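Local coordinates for devB protein (Vibrio cholerae O1 biovar eltor str. N16961, PDB 1Y89) that is probably a 6-phosphogluconolactonase, hydrolysing 6-phosphogluconolactone to 6-phosphogluconate in the pentose phosphate pathway, at residues K42-A54 and G82-M94. Numbering follows the deposited sequence. Where two conformers were deposited one is given.
Sequences KMLFKLLASQPYA and GEANALLFSKINM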
loop_
_atom_site.group_PDB
_atom_site.type_symbol
_atom_site.label_atom_id
_atom_site.label_comp_id
_atom_site.label_asym_id
_atom_site.label_seq_id
_atom_site.Cartn_x
_atom_site.Cartn_y
_atom_site.Cartn_z
ATOM N N LYS A 42 3.148 8.501 19.344
ATOM C CA LYS A 42 4.312 8.708 20.241
ATOM C C LYS A 42 5.613 8.307 19.561
ATOM O O LYS A 42 6.561 9.087 19.481
ATOM C CB LYS A 42 4.148 7.867 21.535
ATOM C CG LYS A 42 5.434 7.248 22.140
ATOM C CD LYS A 42 5.320 5.715 22.435
ATOM C CE LYS A 42 6.543 5.194 23.137
ATOM N NZ LYS A 42 7.477 4.456 22.243
HETATM N N MSE A 43 5.649 7.059 19.099
HETATM C CA MSE A 43 6.804 6.532 18.371
HETATM C C MSE A 43 7.119 7.355 17.123
HETATM O O MSE A 43 8.282 7.649 16.846
HETATM C CB MSE A 43 6.542 5.095 17.964
HETATM C CG MSE A 43 6.509 4.154 19.136
HETATM SE SE MSE A 43 6.494 2.300 18.411
HETATM C CE MSE A 43 8.177 2.371 17.301
ATOM N N LEU A 44 6.080 7.715 16.364
ATOM C CA LEU A 44 6.254 8.554 15.187
ATOM C C LEU A 44 6.882 9.904 15.532
ATOM O O LEU A 44 7.836 10.316 14.889
ATOM C CB LEU A 44 4.927 8.748 14.424
ATOM C CG LEU A 44 4.967 9.666 13.192
ATOM C CD1 LEU A 44 5.972 9.140 12.117
ATOM C CD2 LEU A 44 3.559 9.774 12.629
ATOM N N PHE A 45 6.385 10.574 16.574
ATOM C CA PHE A 45 6.941 11.877 16.976
ATOM C C PHE A 45 8.423 11.789 17.324
ATOM O O PHE A 45 9.200 12.672 16.973
ATOM C CB PHE A 45 6.176 12.435 18.206
ATOM C CG PHE A 45 4.677 12.609 17.964
ATOM C CD1 PHE A 45 4.198 12.953 16.706
ATOM C CD2 PHE A 45 3.769 12.464 19.015
ATOM C CE1 PHE A 45 2.816 13.116 16.467
ATOM C CE2 PHE A 45 2.392 12.624 18.793
ATOM C CZ PHE A 45 1.916 12.968 17.518
ATOM N N LYS A 46 8.812 10.747 18.054
ATOM C CA LYS A 46 10.223 10.564 18.388
ATOM C C LYS A 46 11.059 10.396 17.128
ATOM O O LYS A 46 12.172 10.909 17.036
ATOM C CB LYS A 46 10.416 9.386 19.371
ATOM C CG LYS A 46 9.730 9.678 20.756
ATOM C CD LYS A 46 10.073 8.641 21.816
ATOM C CE LYS A 46 9.306 7.360 21.572
ATOM N NZ LYS A 46 9.746 6.243 22.487
ATOM N N LEU A 47 10.538 9.637 16.171
ATOM C CA LEU A 47 11.267 9.448 14.927
ATOM C C LEU A 47 11.355 10.762 14.122
ATOM O O LEU A 47 12.415 11.117 13.571
ATOM C CB LEU A 47 10.638 8.319 14.091
ATOM C CG LEU A 47 11.292 8.053 12.718
ATOM C CD1 LEU A 47 12.822 7.725 12.829
ATOM C CD2 LEU A 47 10.589 6.952 11.950
ATOM N N LEU A 48 10.234 11.471 14.025
ATOM C CA LEU A 48 10.220 12.767 13.349
ATOM C C LEU A 48 11.165 13.816 13.941
ATOM O O LEU A 48 11.653 14.716 13.224
ATOM C CB LEU A 48 8.780 13.328 13.301
ATOM C CG LEU A 48 7.786 12.491 12.494
ATOM C CD1 LEU A 48 6.367 13.123 12.663
ATOM C CD2 LEU A 48 8.211 12.434 11.009
ATOM N N ALA A 49 11.423 13.709 15.237
ATOM C CA ALA A 49 12.355 14.605 15.927
ATOM C C ALA A 49 13.819 14.163 15.791
ATOM O O ALA A 49 14.738 14.876 16.207
ATOM C CB ALA A 49 11.963 14.709 17.448
ATOM N N SER A 50 14.058 12.969 15.254
ATOM C CA SER A 50 15.431 12.466 15.116
ATOM C C SER A 50 15.974 12.898 13.760
ATOM O O SER A 50 15.206 13.242 12.849
ATOM C CB SER A 50 15.444 10.928 15.134
ATOM O OG SER A 50 14.874 10.441 13.920
ATOM N N GLN A 51 17.284 12.843 13.611
ATOM C CA GLN A 51 17.895 12.950 12.281
ATOM C C GLN A 51 17.554 11.708 11.457
ATOM O O GLN A 51 17.584 10.589 11.999
ATOM C CB GLN A 51 19.420 13.125 12.394
ATOM C CG GLN A 51 19.820 14.435 13.108
ATOM C CD GLN A 51 19.058 15.695 12.602
ATOM O OE1 GLN A 51 18.782 15.849 11.400
ATOM N NE2 GLN A 51 18.698 16.576 13.527
ATOM N N PRO A 52 17.291 11.884 10.141
ATOM C CA PRO A 52 17.421 13.145 9.383
ATOM C C PRO A 52 16.105 13.957 9.299
ATOM O O PRO A 52 16.123 15.086 8.799
ATOM C CB PRO A 52 17.801 12.654 7.981
ATOM C CG PRO A 52 17.009 11.367 7.833
ATOM C CD PRO A 52 16.846 10.779 9.263
ATOM N N TYR A 53 15.013 13.400 9.815
ATOM C CA TYR A 53 13.669 14.009 9.689
ATOM C C TYR A 53 13.549 15.409 10.246
ATOM O O TYR A 53 12.933 16.279 9.605
ATOM C CB TYR A 53 12.587 13.092 10.288
ATOM C CG TYR A 53 12.563 11.744 9.591
ATOM C CD1 TYR A 53 12.002 11.610 8.331
ATOM C CD2 TYR A 53 13.195 10.625 10.168
ATOM C CE1 TYR A 53 12.003 10.357 7.648
ATOM C CE2 TYR A 53 13.214 9.369 9.495
ATOM C CZ TYR A 53 12.603 9.252 8.248
ATOM O OH TYR A 53 12.578 8.056 7.581
ATOM N N ALA A 54 14.134 15.627 11.428
ATOM C CA ALA A 54 14.025 16.921 12.116
ATOM C C ALA A 54 14.467 18.055 11.168
ATOM O O ALA A 54 13.855 19.119 11.108
ATOM C CB ALA A 54 14.898 16.933 13.414
ATOM N N GLY A 82 -0.085 18.211 24.039
ATOM C CA GLY A 82 0.996 18.320 25.030
ATOM C C GLY A 82 2.075 17.264 24.806
ATOM O O GLY A 82 3.283 17.564 24.862
ATOM N N GLU A 83 1.660 16.028 24.531
ATOM C CA GLU A 83 2.648 14.976 24.244
ATOM C C GLU A 83 3.384 15.150 22.876
ATOM O O GLU A 83 4.606 14.944 22.781
ATOM C CB GLU A 83 2.015 13.591 24.382
ATOM C CG GLU A 83 2.990 12.458 24.176
ATOM C CD GLU A 83 2.669 11.254 25.071
ATOM O OE1 GLU A 83 1.647 10.547 24.794
ATOM O OE2 GLU A 83 3.436 11.046 26.050
ATOM N N ALA A 84 2.641 15.533 21.834
ATOM C CA ALA A 84 3.224 15.879 20.539
ATOM C C ALA A 84 4.224 17.010 20.694
ATOM O O ALA A 84 5.310 16.991 20.087
ATOM C CB ALA A 84 2.106 16.258 19.499
ATOM N N ASN A 85 3.877 17.992 21.524
ATOM C CA ASN A 85 4.788 19.084 21.754
ATOM C C ASN A 85 6.068 18.668 22.526
ATOM O O ASN A 85 7.168 19.080 22.161
ATOM C CB ASN A 85 4.077 20.248 22.486
ATOM C CG ASN A 85 4.991 21.462 22.647
ATOM O OD1 ASN A 85 5.542 21.986 21.674
ATOM N ND2 ASN A 85 5.139 21.916 23.869
ATOM N N ALA A 86 5.917 17.897 23.599
ATOM C CA ALA A 86 7.073 17.428 24.368
ATOM C C ALA A 86 8.002 16.578 23.504
ATOM O O ALA A 86 9.241 16.754 23.554
ATOM C CB ALA A 86 6.619 16.647 25.588
ATOM N N LEU A 87 7.427 15.720 22.663
ATOM C CA LEU A 87 8.263 14.766 21.904
ATOM C C LEU A 87 8.782 15.300 20.568
ATOM O O LEU A 87 9.845 14.871 20.093
ATOM C CB LEU A 87 7.546 13.426 21.681
ATOM C CG LEU A 87 7.188 12.621 22.954
ATOM C CD1 LEU A 87 6.292 11.409 22.538
ATOM C CD2 LEU A 87 8.426 12.148 23.716
ATOM N N LEU A 88 8.003 16.195 19.955
ATOM C CA LEU A 88 8.319 16.679 18.606
ATOM C C LEU A 88 8.420 18.193 18.485
ATOM O O LEU A 88 9.516 18.729 18.187
ATOM C CB LEU A 88 7.313 16.146 17.562
ATOM C CG LEU A 88 7.479 16.652 16.116
ATOM C CD1 LEU A 88 8.937 16.347 15.580
ATOM C CD2 LEU A 88 6.417 16.021 15.193
ATOM N N PHE A 89 7.294 18.896 18.656
ATOM C CA PHE A 89 7.285 20.307 18.239
ATOM C C PHE A 89 8.363 21.113 18.942
ATOM O O PHE A 89 8.996 21.967 18.330
ATOM C CB PHE A 89 5.912 20.990 18.440
ATOM C CG PHE A 89 4.773 20.221 17.855
ATOM C CD1 PHE A 89 4.909 19.560 16.636
ATOM C CD2 PHE A 89 3.546 20.169 18.520
ATOM C CE1 PHE A 89 3.841 18.852 16.090
ATOM C CE2 PHE A 89 2.499 19.454 17.989
ATOM C CZ PHE A 89 2.650 18.786 16.772
ATOM N N SER A 90 8.576 20.846 20.224
ATOM C CA SER A 90 9.614 21.560 20.980
ATOM C C SER A 90 11.052 21.212 20.526
ATOM O O SER A 90 12.022 21.789 21.028
ATOM C CB SER A 90 9.456 21.250 22.459
ATOM O OG SER A 90 9.803 19.904 22.695
ATOM N N LYS A 91 11.192 20.257 19.605
ATOM C CA LYS A 91 12.516 19.800 19.166
ATOM C C LYS A 91 12.804 20.187 17.721
ATOM O O LYS A 91 13.834 19.765 17.163
ATOM C CB LYS A 91 12.637 18.268 19.276
ATOM C CG LYS A 91 12.090 17.656 20.539
ATOM C CD LYS A 91 12.955 17.967 21.699
ATOM C CE LYS A 91 12.386 17.340 22.936
ATOM N NZ LYS A 91 13.215 17.726 24.096
ATOM N N ILE A 92 11.893 20.926 17.090
ATOM C CA ILE A 92 12.003 21.213 15.657
ATOM C C ILE A 92 11.677 22.666 15.378
ATOM O O ILE A 92 11.159 23.366 16.255
ATOM C CB ILE A 92 11.082 20.309 14.763
ATOM C CG1 ILE A 92 9.599 20.520 15.121
ATOM C CG2 ILE A 92 11.549 18.846 14.793
ATOM C CD1 ILE A 92 8.597 19.955 14.137
ATOM N N ASN A 93 11.999 23.119 14.165
ATOM C CA ASN A 93 11.694 24.481 13.763
ATOM C C ASN A 93 10.495 24.516 12.826
ATOM O O ASN A 93 10.612 24.348 11.611
ATOM C CB ASN A 93 12.912 25.146 13.113
ATOM C CG ASN A 93 12.718 26.642 12.898
ATOM O OD1 ASN A 93 11.834 27.271 13.507
ATOM N ND2 ASN A 93 13.550 27.228 12.027
HETATM N N MSE A 94 9.332 24.749 13.404
HETATM C CA MSE A 94 8.095 24.697 12.651
HETATM C C MSE A 94 7.285 25.923 13.044
HETATM O O MSE A 94 7.168 26.202 14.243
HETATM C CB MSE A 94 7.334 23.426 13.021
HETATM C CG MSE A 94 5.892 23.418 12.565
HETATM SE SE MSE A 94 5.260 21.581 12.618
HETATM C CE MSE A 94 3.631 21.842 11.398
HETATM O O HOH W 1 15.436 17.530 16.868
HETATM O O HOH W 2 13.812 21.490 12.534
#
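Two neighbouring helices of the Rossmann-like alpha/beta fold of the glucosamine-6-phosphate isomerase/6-phosphogluconolactonase family pack here, Phe45 of helix 39-48 lying against Ala84, Leu87 and Leu88 of helix 80-89. The segments 42-48 and 82-89 run in the same general direction, their axes inclined by 29° and 7.9 Å apart at closest approach, near enough for Phe45 CB to lie 3.9 Å from Leu87 CB. With CG anti to its carbonyl carbon (chi1 -58°), Phe45 carries its ring along the neighbouring helix to Ala84. The methyl of Ala84 sits over one ring face, displaced from the centre toward CE2 and CZ, in a CH-pi contact of 4.1 Å from CB to the ring centroid; Leu87 CD1 approaches the ring edge. The Leu88 side chain crosses that of Phe45 at about a right angle, its CG anti to the backbone N (chi1 176°), and its two methyls divide the work: CD2 meets Leu48 CD1 at 3.8 Å, while CD1 fits against the backbone at Leu48 and Ala49, 3.6 Å from Ala49 N. Leu87 and Lys46 run alongside each other, heading the same way. On the inner side Ala84 also touches Trp66 of strand 62-70, and Leu48 reaches Ile57. Across 85-89 the second helix widens into a pi-type turn, and Ala84 O accepts from both Leu88 N and Phe89 N, which arrive from opposite faces of its carbonyl plane. No direct hydrogen bond joins the segments; beyond the helices two waters do so instead. One links Ala54 O to Asn93 N beside the apolar pair Ala54-Ile92, and the other donates to Ala49 O and Lys91 O, 2.8 Å from each.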